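Local coordinates for zinc uptake regulation protein (Escherichia coli, PDB 4MTD), which represses the zinc-uptake genes znuACB by binding their operator DNA with zinc as cofactor, at the interface of chains A and B. Residues are numbered along the deposited sequence; one frame, centred on the assembly and turned at random. Chains: chain A/B, Zinc uptake regulation protein.

Contact 1: the interface of chains A and B. Residues chain A 101, 139-140; chain B 121, 125, 128, 130, 132.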
# COMPACT_ATOMS: atom_id res chain seq x y z
N PHE A 101 24.19 -8.60 -16.07
CA PHE A 101 25.41 -7.95 -15.59
C PHE A 101 25.14 -6.47 -15.38
O PHE A 101 24.99 -5.71 -16.34
CB PHE A 101 26.55 -8.13 -16.60
CG PHE A 101 27.00 -9.55 -16.73
CD1 PHE A 101 28.13 -9.99 -16.05
CD2 PHE A 101 26.29 -10.44 -17.50
CE1 PHE A 101 28.54 -11.31 -16.16
CE2 PHE A 101 26.69 -11.76 -17.61
CZ PHE A 101 27.82 -12.19 -16.94
N ALA A 139 24.82 -10.18 -11.73
CA ALA A 139 26.21 -9.89 -11.43
C ALA A 139 26.41 -8.40 -11.24
O ALA A 139 26.00 -7.60 -12.08
CB ALA A 139 27.10 -10.39 -12.57
N HIS A 140 27.04 -8.03 -10.14
CA HIS A 140 27.39 -6.65 -9.87
C HIS A 140 28.87 -6.44 -10.14
O HIS A 140 29.68 -7.36 -10.00
CB HIS A 140 27.04 -6.30 -8.43
CG HIS A 140 25.57 -6.22 -8.19
ND1 HIS A 140 24.87 -5.04 -8.27
CD2 HIS A 140 24.66 -7.18 -7.91
CE1 HIS A 140 23.59 -5.27 -8.03
NE2 HIS A 140 23.44 -6.57 -7.81
N MET B 121 30.49 -17.23 -15.13
CA MET B 121 30.15 -15.82 -15.01
C MET B 121 31.36 -14.94 -15.29
O MET B 121 31.24 -13.90 -15.94
CB MET B 121 29.58 -15.52 -13.62
CG MET B 121 28.24 -16.19 -13.32
SD MET B 121 26.80 -15.25 -13.87
CE MET B 121 26.70 -15.69 -15.60
N ALA B 125 31.63 -12.47 -18.31
CA ALA B 125 32.05 -11.12 -17.97
C ALA B 125 33.28 -10.70 -18.76
O ALA B 125 33.37 -9.56 -19.18
CB ALA B 125 32.32 -10.99 -16.48
N MET B 128 32.67 -9.49 -22.73
CA MET B 128 32.34 -8.07 -22.60
C MET B 128 33.39 -7.45 -21.67
O MET B 128 34.04 -8.17 -20.93
CB MET B 128 30.94 -7.90 -22.02
CG MET B 128 30.83 -8.34 -20.57
SD MET B 128 29.17 -8.38 -19.88
CE MET B 128 28.52 -9.81 -20.74
N PHE B 130 33.59 -6.40 -18.79
CA PHE B 130 32.88 -6.22 -17.53
C PHE B 130 33.66 -6.78 -16.36
O PHE B 130 33.81 -7.99 -16.23
CB PHE B 130 31.48 -6.87 -17.61
CG PHE B 130 30.59 -6.59 -16.43
CD1 PHE B 130 29.64 -5.57 -16.49
CD2 PHE B 130 30.66 -7.36 -15.29
CE1 PHE B 130 28.80 -5.31 -15.42
CE2 PHE B 130 29.82 -7.11 -14.21
CZ PHE B 130 28.89 -6.08 -14.28
N LEU B 132 33.60 -8.03 -13.23
CA LEU B 132 32.69 -8.66 -12.28
C LEU B 132 33.24 -8.56 -10.86
O LEU B 132 34.43 -8.72 -10.63
CB LEU B 132 32.45 -10.12 -12.66
CG LEU B 132 31.25 -10.82 -12.00
CD1 LEU B 132 30.49 -11.66 -13.01
CD2 LEU B 132 31.69 -11.66 -10.81
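A:Phe101 and B:Phe130 meet edge-to-face across the dimer interface, their ring planes turned 77° apart and their centroids 5.3 Å from one another. The rim of the A:Phe101 ring does the touching: its CD1 lies 3.7 Å from CD2 of B:Phe130, with CE2 of B:Phe130 at that edge, in the plane of the A:Phe101 ring. The methylene of A:Phe101 adds a CH-pi contact, CB standing over the face of the B:Phe130 ring, 3.9 Å from its centroid and offset toward the rim. B:Phe130 presents this face with its CG anti to the backbone N (chi1 -172°). B:Leu132 closes another part of the pocket through one methyl branch: CD1 is 3.7 Å from CE1 of A:Phe101 and just as near to CB of A:Ala139. The outer rim of A:Phe101 also reaches helix 115-127 of chain B, where CE1 is 3.8 Å from CB of B:Ala125, and CZ is 3.9 Å from the terminal methyl CE of B:Met121. One face of the ring receives B:Met128, whose CE sits 4.0 Å above the plane toward the rim at CD2. Held at its edge, its outer rim and one face, the ring probably has little freedom to tilt. An alanine in place of A:Phe101 would keep the methylene carbon's position but would probably open a gap between B:Leu132, B:Ala125 and B:Met128 and leave B:Phe130 without its aromatic partner. In the fold, A:Phe101 projects from strand 99-103, beside A:Ala139 on strand 131-140, into the hydrophobic recess formed by helix 115-127 of chain B, the residues following it and the start of strand 131-140.

Contact 2: the interface of chains A and B. Residues chain A 101, 112-114; chain B 124, 128.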
# COMPACT_ATOMS: atom_id res chain seq x y z
N PHE A 101 24.19 -8.60 -16.07
CA PHE A 101 25.41 -7.95 -15.59
C PHE A 101 25.14 -6.47 -15.38
O PHE A 101 24.99 -5.71 -16.34
CB PHE A 101 26.55 -8.13 -16.60
CG PHE A 101 27.00 -9.55 -16.73
CD1 PHE A 101 28.13 -9.99 -16.05
CD2 PHE A 101 26.29 -10.44 -17.50
CE1 PHE A 101 28.54 -11.31 -16.16
CE2 PHE A 101 26.69 -11.76 -17.61
CZ PHE A 101 27.82 -12.19 -16.94
N GLU A 112 22.74 -11.43 -20.95
CA GLU A 112 23.41 -12.52 -21.68
C GLU A 112 22.71 -13.85 -21.45
O GLU A 112 21.97 -14.02 -20.48
CB GLU A 112 24.87 -12.65 -21.24
CG GLU A 112 25.73 -11.44 -21.56
CD GLU A 112 26.58 -11.60 -22.81
OE1 GLU A 112 27.44 -12.52 -22.85
OE2 GLU A 112 26.43 -10.79 -23.75
N CYS A 113 22.97 -14.79 -22.36
CA CYS A 113 22.57 -16.17 -22.17
C CYS A 113 23.60 -16.86 -21.29
O CYS A 113 24.80 -16.59 -21.42
CB CYS A 113 22.47 -16.90 -23.51
SG CYS A 113 22.26 -18.69 -23.36
N ALA A 114 23.14 -17.73 -20.40
CA ALA A 114 24.04 -18.50 -19.55
C ALA A 114 23.57 -19.95 -19.43
O ALA A 114 23.14 -20.39 -18.36
CB ALA A 114 24.16 -17.86 -18.18
N LEU B 124 31.78 -15.13 -19.15
CA LEU B 124 30.82 -14.23 -19.79
C LEU B 124 31.18 -12.77 -19.53
O LEU B 124 31.07 -11.93 -20.43
CB LEU B 124 29.39 -14.51 -19.30
CG LEU B 124 28.73 -15.77 -19.89
CD1 LEU B 124 27.51 -16.17 -19.08
CD2 LEU B 124 28.36 -15.56 -21.36
N MET B 128 32.67 -9.49 -22.73
CA MET B 128 32.34 -8.07 -22.60
C MET B 128 33.39 -7.45 -21.67
O MET B 128 34.04 -8.17 -20.93
CB MET B 128 30.94 -7.90 -22.02
CG MET B 128 30.83 -8.34 -20.57
SD MET B 128 29.17 -8.38 -19.88
CE MET B 128 28.52 -9.81 -20.74
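B:Leu124 and A:Glu112 slide past each other in opposite directions, so that a leucine methyl lies beside the carboxylate: CD2 of B:Leu124 is 3.5 Å from OE1 of A:Glu112. The other branch points to the backbone that follows, with CD1 3.6 Å from the carbonyl O of A:Cys113 and 3.9 Å from the methyl CB of A:Ala114. These are van der Waals contacts in a mainly apolar patch of the dimer interface, which packs one subunit's helix end against the other's strand end, the leucine fork spanning three successive residues of chain A. At its base, CB of B:Leu124 packs 3.7 Å from CZ of A:Phe101, where the two side chains cross at about a right angle. B:Met128 supplies the second arm of chain B. It comes toward A:Glu112 from the opposite direction, and its terminal methyl CE lies 3.3 Å from the aliphatic CG of the glutamate, while also approaching the carboxyl carbon and the phenyl ring of A:Phe101. In A:Glu112, chi1 (-64°) places CG anti to the carbonyl carbon, and the bend at chi2 (-100°) turns the carboxylate beside the methionine methyl. B:Met128 has an extended chi2 but turns at chi3 (72°), which directs CE toward the glutamate. The carboxylate therefore has apolar neighbours on the chain B side, which may make its local setting less polar. Behind this first shell, helix 115-127 carries B:Leu124 near its end and B:Met128 immediately follows it. Opposite them, A:Glu112 ends strand 109-112, A:Cys113 and A:Ala114 form the short connection to helix 115-127 of chain A, and A:Phe101 reaches in from strand 99-103.

Contact 1 and contact 2 are neighbouring parts of one two-fold interface, the centres of their C-alpha atoms about 7 Å apart. A:Phe101 and B:Met128 belong to both, and helix 115-127 of chain B also contributes to each. Contact 1 extends toward strand 131-140 of both chains, whereas contact 2 extends toward the end of strand 109-112 in chain A. The shared residues join the two packing sites into one continuous patch, so a shift of this helix would probably be felt in both. Symmetry repeats the pair with the chains exchanged, consistent with a role in holding the repressor dimer together.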